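Local coordinates for protein probable TonB-dependent siderophore receptor PirA (Acinetobacter baumannii, PDB 5FR8) that probably takes part in the first step of iron uptake across the outer membrane by binding iron-chelating siderophores, possibly including ferric enterobactin, at residues G168-E182 / E720-F733. Sequence-based numbering, arbitrary orientation.
Sequences GSVEFYTSQPEDSKE and EPGRAYYASLKYSF
E178 reaches across to R723 and Y725 just past the end of strand 168-177, where the antiparallel strand 724-731 begins beside it. E178 CB sits 3.7 Å from R723 O, the carbonyl that accepts the backbone N of E178. E178 CG lies against the Y725 ring, 3.5 Å from Y725 CE2. Beyond CG the chain is extended (chi2 -174°), which carries the carboxylate past the ring to the tyrosine hydroxyl. There E178 OE2 takes the hydrogen of Y725 OH at 2.5 Å on its anti lone pair, and it also forms a salt bridge with R723 NH1 at 2.8 Å through a bent, weak hydrogen bond, carboxylate and guanidinium planes 44° apart. E178 CD and OE1 lie 3.1 and 2.9 Å from R723 NH1, which thus sits near both oxygens. R723 NE donates in turn to L702 O, a second anchor for the guanidinium. Ending the type I turn from D179, E182 OE2 receives G722 N on its syn lone pair at 2.9 Å and also holds Q706. Along the strands, backbone pairs such as T174 with A727 make the seam, while Y173 slants across Y726, Y173 OH 3.6 Å from Y726 CB. First and last barrel strands joined antiparallel close the transmembrane beta-barrel of TonB-dependent receptors.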
loop_
_atom_site.group_PDB
_atom_site.type_symbol
_atom_site.label_atom_id
_atom_site.label_comp_id
_atom_site.label_asym_id
_atom_site.label_seq_id
_atom_site.Cartn_x
_atom_site.Cartn_y
_atom_site.Cartn_z
ATOM N N GLY A 168 25.554 -5.121 -16.670
ATOM C CA GLY A 168 25.120 -3.738 -16.619
ATOM C C GLY A 168 23.762 -3.595 -17.237
ATOM O O GLY A 168 23.341 -4.455 -17.999
ATOM N N SER A 169 23.067 -2.517 -16.903
ATOM C CA SER A 169 21.802 -2.191 -17.561
ATOM C C SER A 169 21.611 -0.686 -17.616
ATOM O O SER A 169 21.883 0.018 -16.654
ATOM C CB SER A 169 20.598 -2.802 -16.822
ATOM O OG SER A 169 20.825 -4.138 -16.416
ATOM N N VAL A 170 21.156 -0.189 -18.750
ATOM C CA VAL A 170 20.577 1.146 -18.793
ATOM C C VAL A 170 19.254 1.051 -19.514
ATOM O O VAL A 170 19.159 0.362 -20.511
ATOM C CB VAL A 170 21.485 2.148 -19.522
ATOM C CG1 VAL A 170 20.821 3.522 -19.580
ATOM C CG2 VAL A 170 22.848 2.215 -18.842
ATOM N N GLU A 171 18.236 1.737 -19.013
ATOM C CA GLU A 171 16.890 1.608 -19.561
ATOM C C GLU A 171 16.203 2.967 -19.634
ATOM O O GLU A 171 16.375 3.802 -18.754
ATOM C CB GLU A 171 16.051 0.652 -18.702
ATOM C CG GLU A 171 16.477 -0.815 -18.746
ATOM C CD GLU A 171 16.997 -1.374 -17.411
ATOM O OE1 GLU A 171 17.776 -0.678 -16.702
ATOM O OE2 GLU A 171 16.615 -2.525 -17.063
ATOM N N PHE A 172 15.434 3.191 -20.687
ATOM C CA PHE A 172 14.683 4.433 -20.838
ATOM C C PHE A 172 13.239 4.045 -20.995
ATOM O O PHE A 172 12.923 2.902 -21.344
ATOM C CB PHE A 172 15.109 5.210 -22.090
ATOM C CG PHE A 172 16.539 5.717 -22.055
ATOM C CD1 PHE A 172 17.608 4.846 -22.197
ATOM C CD2 PHE A 172 16.810 7.064 -21.905
ATOM C CE1 PHE A 172 18.918 5.302 -22.165
ATOM C CE2 PHE A 172 18.115 7.527 -21.879
ATOM C CZ PHE A 172 19.169 6.646 -22.006
ATOM N N TYR A 173 12.352 4.985 -20.744
ATOM C CA TYR A 173 10.939 4.750 -20.975
ATOM C C TYR A 173 10.228 6.068 -21.144
ATOM O O TYR A 173 10.590 7.066 -20.529
ATOM C CB TYR A 173 10.305 3.983 -19.808
ATOM C CG TYR A 173 8.780 3.950 -19.849
ATOM C CD1 TYR A 173 8.026 5.058 -19.465
ATOM C CD2 TYR A 173 8.109 2.816 -20.268
ATOM C CE1 TYR A 173 6.647 5.035 -19.498
ATOM C CE2 TYR A 173 6.736 2.778 -20.304
ATOM C CZ TYR A 173 6.007 3.890 -19.918
ATOM O OH TYR A 173 4.628 3.854 -19.960
ATOM N N THR A 174 9.197 6.071 -21.970
ATOM C CA THR A 174 8.382 7.260 -22.118
ATOM C C THR A 174 6.960 6.849 -22.380
ATOM O O THR A 174 6.722 5.838 -23.023
ATOM C CB THR A 174 8.922 8.146 -23.254
ATOM O OG1 THR A 174 8.135 9.335 -23.349
ATOM C CG2 THR A 174 8.924 7.387 -24.571
ATOM N N SER A 175 6.017 7.613 -21.861
ATOM C CA SER A 175 4.606 7.406 -22.183
ATOM C C SER A 175 4.031 8.709 -22.711
ATOM O O SER A 175 4.337 9.774 -22.179
ATOM C CB SER A 175 3.823 6.967 -20.944
ATOM O OG SER A 175 2.488 7.458 -20.975
ATOM N N GLN A 176 3.179 8.615 -23.726
ATOM C CA GLN A 176 2.726 9.785 -24.465
ATOM C C GLN A 176 1.214 9.773 -24.750
ATOM O O GLN A 176 0.762 9.257 -25.785
ATOM C CB GLN A 176 3.497 9.861 -25.775
ATOM C CG GLN A 176 4.963 10.207 -25.600
ATOM C CD GLN A 176 5.145 11.560 -24.943
ATOM O OE1 GLN A 176 4.297 12.438 -25.067
ATOM N NE2 GLN A 176 6.246 11.726 -24.222
ATOM N N PRO A 177 0.429 10.344 -23.834
ATOM C CA PRO A 177 -1.020 10.269 -23.918
ATOM C C PRO A 177 -1.536 11.066 -25.093
ATOM O O PRO A 177 -1.048 12.165 -25.321
ATOM C CB PRO A 177 -1.497 10.908 -22.607
ATOM C CG PRO A 177 -0.334 10.863 -21.701
ATOM C CD PRO A 177 0.875 10.979 -22.588
ATOM N N GLU A 178 -2.505 10.513 -25.825
ATOM C CA GLU A 178 -3.176 11.228 -26.903
ATOM C C GLU A 178 -3.731 12.530 -26.381
ATOM O O GLU A 178 -3.559 13.571 -27.002
ATOM C CB GLU A 178 -4.363 10.418 -27.449
ATOM C CG GLU A 178 -4.115 9.758 -28.791
ATOM C CD GLU A 178 -5.351 9.090 -29.346
ATOM O OE1 GLU A 178 -6.483 9.482 -28.980
ATOM O OE2 GLU A 178 -5.174 8.156 -30.150
ATOM N N ASP A 179 -4.447 12.448 -25.260
ATOM C CA ASP A 179 -5.098 13.607 -24.683
ATOM C C ASP A 179 -4.047 14.597 -24.140
ATOM O O ASP A 179 -3.147 14.237 -23.381
ATOM C CB ASP A 179 -6.090 13.179 -23.606
ATOM C CG ASP A 179 -6.961 14.316 -23.140
ATOM O OD1 ASP A 179 -6.545 15.477 -23.292
ATOM O OD2 ASP A 179 -8.062 14.070 -22.610
ATOM N N SER A 180 -4.197 15.847 -24.567
ATOM C CA SER A 180 -3.319 16.949 -24.221
ATOM C C SER A 180 -3.284 17.216 -22.736
ATOM O O SER A 180 -2.271 17.696 -22.223
ATOM C CB SER A 180 -3.814 18.218 -24.923
ATOM O OG SER A 180 -3.680 19.347 -24.078
ATOM N N LYS A 181 -4.388 16.899 -22.052
ATOM C CA LYS A 181 -4.550 17.214 -20.622
ATOM C C LYS A 181 -3.995 16.129 -19.651
ATOM O O LYS A 181 -3.864 16.349 -18.430
ATOM C CB LYS A 181 -6.029 17.523 -20.328
ATOM C CG LYS A 181 -6.531 18.816 -20.976
ATOM C CD LYS A 181 -7.998 18.749 -21.390
ATOM C CE LYS A 181 -8.174 19.256 -22.813
ATOM N NZ LYS A 181 -9.524 18.942 -23.353
ATOM N N GLU A 182 -3.667 14.959 -20.183
ATOM C CA GLU A 182 -3.061 13.919 -19.353
ATOM C C GLU A 182 -1.523 14.026 -19.437
ATOM O O GLU A 182 -0.958 14.381 -20.493
ATOM C CB GLU A 182 -3.597 12.537 -19.767
ATOM C CG GLU A 182 -5.044 12.302 -19.322
ATOM C CD GLU A 182 -5.630 10.986 -19.814
ATOM O OE1 GLU A 182 -5.080 10.419 -20.781
ATOM O OE2 GLU A 182 -6.650 10.521 -19.230
ATOM N N GLU A 720 -9.406 7.386 -15.046
ATOM C CA GLU A 720 -8.914 6.263 -15.816
ATOM C C GLU A 720 -8.283 6.875 -17.039
ATOM O O GLU A 720 -8.974 7.488 -17.851
ATOM C CB GLU A 720 -10.052 5.343 -16.220
ATOM C CG GLU A 720 -9.616 4.132 -17.041
ATOM C CD GLU A 720 -8.866 3.103 -16.207
ATOM O OE1 GLU A 720 -9.314 2.812 -15.074
ATOM O OE2 GLU A 720 -7.835 2.588 -16.696
ATOM N N PRO A 721 -6.952 6.759 -17.156
ATOM C CA PRO A 721 -6.316 7.522 -18.238
ATOM C C PRO A 721 -6.707 6.990 -19.585
ATOM O O PRO A 721 -6.868 5.786 -19.744
ATOM C CB PRO A 721 -4.816 7.338 -18.001
ATOM C CG PRO A 721 -4.699 6.147 -17.090
ATOM C CD PRO A 721 -5.980 6.050 -16.309
ATOM N N GLY A 722 -6.834 7.894 -20.539
ATOM C CA GLY A 722 -7.154 7.531 -21.892
ATOM C C GLY A 722 -6.046 6.839 -22.636
ATOM O O GLY A 722 -5.142 6.305 -22.042
ATOM N N ARG A 723 -6.117 6.880 -23.959
ATOM C CA ARG A 723 -5.170 6.177 -24.818
ATOM C C ARG A 723 -3.780 6.823 -24.717
ATOM O O ARG A 723 -3.647 8.050 -24.700
ATOM C CB ARG A 723 -5.670 6.150 -26.280
ATOM C CG ARG A 723 -4.980 5.103 -27.145
ATOM C CD ARG A 723 -5.219 5.316 -28.632
ATOM N NE ARG A 723 -6.495 4.770 -29.102
ATOM C CZ ARG A 723 -7.550 5.491 -29.477
ATOM N NH1 ARG A 723 -7.532 6.821 -29.453
ATOM N NH2 ARG A 723 -8.641 4.870 -29.886
ATOM N N ALA A 724 -2.755 5.979 -24.622
ATOM C CA ALA A 724 -1.385 6.448 -24.460
ATOM C C ALA A 724 -0.426 5.539 -25.211
ATOM O O ALA A 724 -0.501 4.317 -25.096
ATOM C CB ALA A 724 -1.012 6.499 -22.988
ATOM N N TYR A 725 0.457 6.149 -25.997
ATOM C CA TYR A 725 1.482 5.415 -26.707
ATOM C C TYR A 725 2.761 5.516 -25.906
ATOM O O TYR A 725 3.177 6.607 -25.506
ATOM C CB TYR A 725 1.690 5.973 -28.114
ATOM C CG TYR A 725 0.405 6.227 -28.884
ATOM C CD1 TYR A 725 -0.207 5.219 -29.618
ATOM C CD2 TYR A 725 -0.188 7.486 -28.879
ATOM C CE1 TYR A 725 -1.374 5.459 -30.319
ATOM C CE2 TYR A 725 -1.347 7.736 -29.576
ATOM C CZ TYR A 725 -1.941 6.724 -30.294
ATOM O OH TYR A 725 -3.103 6.986 -30.979
ATOM N N TYR A 726 3.383 4.369 -25.679
ATOM C CA TYR A 726 4.563 4.306 -24.856
ATOM C C TYR A 726 5.652 3.450 -25.525
ATOM O O TYR A 726 5.360 2.689 -26.462
ATOM C CB TYR A 726 4.175 3.763 -23.486
ATOM C CG TYR A 726 3.731 2.321 -23.498
ATOM C CD1 TYR A 726 4.655 1.292 -23.340
ATOM C CD2 TYR A 726 2.401 1.977 -23.662
ATOM C CE1 TYR A 726 4.269 -0.038 -23.338
ATOM C CE2 TYR A 726 2.004 0.646 -23.680
ATOM C CZ TYR A 726 2.945 -0.355 -23.513
ATOM O OH TYR A 726 2.576 -1.683 -23.498
ATOM N N ALA A 727 6.900 3.616 -25.070
ATOM C CA ALA A 727 8.054 2.864 -25.599
ATOM C C ALA A 727 9.213 2.831 -24.610
ATOM O O ALA A 727 9.425 3.782 -23.873
ATOM C CB ALA A 727 8.519 3.451 -26.920
ATOM N N SER A 728 9.952 1.726 -24.598
ATOM C CA SER A 728 11.069 1.559 -23.676
ATOM C C SER A 728 12.211 0.812 -24.348
ATOM O O SER A 728 11.984 -0.229 -24.960
ATOM C CB SER A 728 10.623 0.782 -22.441
ATOM O OG SER A 728 10.422 -0.591 -22.744
ATOM N N LEU A 729 13.431 1.333 -24.227
ATOM C CA LEU A 729 14.597 0.657 -24.783
ATOM C C LEU A 729 15.692 0.466 -23.730
ATOM O O LEU A 729 15.948 1.339 -22.892
ATOM C CB LEU A 729 15.126 1.392 -26.009
ATOM C CG LEU A 729 16.152 2.494 -25.778
ATOM C CD1 LEU A 729 17.548 1.899 -25.684
ATOM C CD2 LEU A 729 16.095 3.509 -26.902
ATOM N N LYS A 730 16.336 -0.694 -23.798
ATOM C CA LYS A 730 17.204 -1.178 -22.742
ATOM C C LYS A 730 18.531 -1.633 -23.320
ATOM O O LYS A 730 18.582 -2.524 -24.164
ATOM C CB LYS A 730 16.505 -2.328 -22.014
ATOM C CG LYS A 730 17.335 -3.068 -20.973
ATOM C CD LYS A 730 16.441 -3.719 -19.908
ATOM C CE LYS A 730 16.121 -5.176 -20.201
ATOM N NZ LYS A 730 17.335 -6.033 -20.067
ATOM N N TYR A 731 19.600 -0.976 -22.882
ATOM C CA TYR A 731 20.961 -1.433 -23.137
ATOM C C TYR A 731 21.317 -2.466 -22.094
ATOM O O TYR A 731 20.865 -2.401 -20.954
ATOM C CB TYR A 731 21.974 -0.279 -23.080
ATOM C CG TYR A 731 21.800 0.715 -24.197
ATOM C CD1 TYR A 731 22.405 0.512 -25.433
ATOM C CD2 TYR A 731 20.995 1.843 -24.036
ATOM C CE1 TYR A 731 22.224 1.411 -26.473
ATOM C CE2 TYR A 731 20.810 2.748 -25.068
ATOM C CZ TYR A 731 21.428 2.527 -26.286
ATOM O OH TYR A 731 21.252 3.423 -27.317
ATOM N N SER A 732 22.123 -3.431 -22.494
ATOM C CA SER A 732 22.537 -4.449 -21.588
ATOM C C SER A 732 23.978 -4.846 -21.905
ATOM O O SER A 732 24.270 -5.460 -22.931
ATOM C CB SER A 732 21.569 -5.611 -21.705
ATOM O OG SER A 732 21.331 -6.175 -20.438
ATOM N N PHE A 733 24.878 -4.465 -21.009
ATOM C CA PHE A 733 26.300 -4.646 -21.220
ATOM C C PHE A 733 26.867 -5.387 -20.007
ATOM O O PHE A 733 26.504 -6.544 -19.771
ATOM C CB PHE A 733 27.003 -3.284 -21.422
ATOM C CG PHE A 733 26.415 -2.424 -22.542
ATOM C CD1 PHE A 733 26.603 -2.763 -23.883
ATOM C CD2 PHE A 733 25.704 -1.251 -22.255
ATOM C CE1 PHE A 733 26.086 -1.967 -24.900
ATOM C CE2 PHE A 733 25.187 -0.455 -23.271
ATOM C CZ PHE A 733 25.379 -0.814 -24.593
ATOM O OXT PHE A 733 27.674 -4.854 -19.237
#